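Tetratricopeptide TPR_2 repeat protein (PDB 5DJS) combines tetratricopeptide repeats with a two-domain region of the GT-B glycosyltransferase type, family 41, and holds uridine-5'-diphosphate in the model. Local coordinates at residues 152-157 against 517-522. The protein carries 1 engineered substitution. Residues are numbered along the deposited sequence; the frame is centred on the assembly and turned at random.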
loop_
_atom_site.group_PDB
_atom_site.type_symbol
_atom_site.label_atom_id
_atom_site.label_comp_id
_atom_site.label_asym_id
_atom_site.label_seq_id
_atom_site.Cartn_x
_atom_site.Cartn_y
_atom_site.Cartn_z
ATOM N N ALA A 152 16.844 -7.802 -24.568
ATOM C CA ALA A 152 17.218 -7.327 -25.898
ATOM C C ALA A 152 17.789 -5.920 -25.753
ATOM O O ALA A 152 17.549 -5.261 -24.734
ATOM C CB ALA A 152 16.002 -7.314 -26.816
ATOM N N THR A 153 18.529 -5.459 -26.767
ATOM C CA THR A 153 19.055 -4.079 -26.773
ATOM C C THR A 153 17.912 -3.130 -27.185
ATOM O O THR A 153 17.096 -3.483 -28.038
ATOM C CB THR A 153 20.297 -3.869 -27.682
ATOM O OG1 THR A 153 19.918 -3.878 -29.060
ATOM C CG2 THR A 153 21.369 -4.944 -27.425
ATOM N N PRO A 154 17.824 -1.946 -26.550
ATOM C CA PRO A 154 16.714 -1.031 -26.835
ATOM C C PRO A 154 16.622 -0.552 -28.280
ATOM O O PRO A 154 17.635 -0.429 -28.961
ATOM C CB PRO A 154 17.013 0.165 -25.928
ATOM C CG PRO A 154 17.741 -0.417 -24.780
ATOM C CD PRO A 154 18.536 -1.569 -25.312
ATOM N N VAL A 155 15.405 -0.247 -28.706
ATOM C CA VAL A 155 15.144 0.293 -30.034
ATOM C C VAL A 155 15.461 1.793 -30.048
ATOM O O VAL A 155 15.053 2.512 -29.137
ATOM C CB VAL A 155 13.663 0.107 -30.416
ATOM C CG1 VAL A 155 13.399 0.689 -31.793
ATOM C CG2 VAL A 155 13.267 -1.362 -30.387
ATOM N N ASP A 156 16.129 2.264 -31.106
ATOM C CA ASP A 156 16.686 3.625 -31.156
ATOM C C ASP A 156 17.481 3.876 -29.866
ATOM O O ASP A 156 17.085 4.707 -29.044
ATOM C CB ASP A 156 15.570 4.683 -31.387
ATOM C CG ASP A 156 16.115 6.106 -31.690
ATOM O OD1 ASP A 156 17.357 6.303 -31.843
ATOM O OD2 ASP A 156 15.273 7.036 -31.787
ATOM N N PRO A 157 18.595 3.142 -29.674
ATOM C CA PRO A 157 19.369 3.292 -28.437
ATOM C C PRO A 157 20.234 4.555 -28.432
ATOM O O PRO A 157 21.463 4.490 -28.404
ATOM C CB PRO A 157 20.210 2.007 -28.392
ATOM C CG PRO A 157 20.399 1.642 -29.824
ATOM C CD PRO A 157 19.184 2.129 -30.572
ATOM N N ARG A 517 20.785 5.005 -20.245
ATOM C CA ARG A 517 22.171 5.003 -20.718
ATOM C C ARG A 517 22.739 3.590 -20.630
ATOM O O ARG A 517 23.247 3.082 -21.618
ATOM C CB ARG A 517 23.070 5.999 -19.953
ATOM C CG ARG A 517 24.575 5.759 -20.170
ATOM C CD ARG A 517 25.483 6.941 -19.842
ATOM N NE ARG A 517 25.146 7.607 -18.581
ATOM C CZ ARG A 517 24.444 8.741 -18.454
ATOM N NH1 ARG A 517 23.963 9.403 -19.513
ATOM N NH2 ARG A 517 24.212 9.223 -17.234
ATOM N N ASP A 518 22.628 2.971 -19.455
ATOM C CA ASP A 518 23.156 1.614 -19.209
ATOM C C ASP A 518 22.554 0.524 -20.107
ATOM O O ASP A 518 23.232 -0.452 -20.422
ATOM C CB ASP A 518 22.990 1.212 -17.731
ATOM C CG ASP A 518 23.951 1.951 -16.802
ATOM O OD1 ASP A 518 24.413 3.065 -17.138
ATOM O OD2 ASP A 518 24.237 1.415 -15.715
ATOM N N ALA A 519 21.294 0.689 -20.510
ATOM C CA ALA A 519 20.649 -0.245 -21.439
ATOM C C ALA A 519 21.243 -0.137 -22.848
ATOM O O ALA A 519 21.520 -1.155 -23.487
ATOM C CB ALA A 519 19.143 -0.011 -21.473
ATOM N N CYS A 520 21.441 1.097 -23.317
ATOM C CA CYS A 520 22.107 1.365 -24.602
ATOM C C CYS A 520 23.595 0.991 -24.559
ATOM O O CYS A 520 24.057 0.199 -25.374
ATOM C CB CYS A 520 21.947 2.840 -24.993
ATOM S SG CYS A 520 20.240 3.439 -24.958
ATOM N N GLN A 521 24.314 1.562 -23.593
ATOM C CA GLN A 521 25.749 1.294 -23.330
ATOM C C GLN A 521 26.189 -0.160 -23.559
ATOM O O GLN A 521 27.036 -0.410 -24.418
ATOM C CB GLN A 521 26.105 1.765 -21.893
ATOM C CG GLN A 521 27.374 1.217 -21.224
ATOM C CD GLN A 521 28.633 1.262 -22.086
ATOM O OE1 GLN A 521 29.447 0.337 -22.039
ATOM N NE2 GLN A 521 28.804 2.325 -22.871
ATOM N N THR A 522 25.611 -1.099 -22.808
ATOM C CA THR A 522 26.065 -2.507 -22.824
ATOM C C THR A 522 25.716 -3.300 -24.103
ATOM O O THR A 522 26.115 -4.461 -24.230
ATOM C CB THR A 522 25.591 -3.291 -21.569
ATOM O OG1 THR A 522 24.164 -3.206 -21.446
ATOM C CG2 THR A 522 26.267 -2.743 -20.299
#
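Pro154 and Pro157 meet Ala519 and Cys520 where the long last helix of a GT-B fold comes back to the first of its two Rossmann-like domains. Helix 479-521 follows the second parallel sheet, yet its end packs on the loop that precedes strand 163-169 of the first, a return crossing characteristic of GT-B proteins. It is a worked example of how a chain end can be packed on a loop mainly through apolar side chains; the two segments bury 195 Å² with no hydrogen bond between them.

The tight part lies at Pro154, which is buried. Its CB is directed at the helix, and ring CG approaches the methyl CB of Ala519 at 3.6 Å. Beside it, the ring CD of Pro154 rests 3.5 Å from the carbonyl O of Ala519, so one proline ring touches both the side chain and the backbone of the last turn. Pro154 also touches Pro262, just ahead of strand 263-266, so it contacts both the helix end and another loop of the first domain.

Pro157 packs on the neighbouring helix residue but remains exposed overall. With chi1 at -52°, SG of Cys520 lies beside its own backbone N, opposite the carbonyl carbon, and reaches Pro157 CA at 3.6 Å and CB at 3.7 Å, while Cys520 CB lies against the same proline. Between the two prolines Val155 and Asp156 are exposed, the CB of Asp156 being directed away from the helix, and the carbonyl O of Asp156 is bound by Arg161 NH1 of the same loop. The other loose margin is near Thr153, whose side chain touches Ala523 beyond the helix. Just past the helix end, Thr522 OG1 donates back to the carbonyl O of Asp518 at 3.1 Å, with a C=O...OG1 angle of 164°.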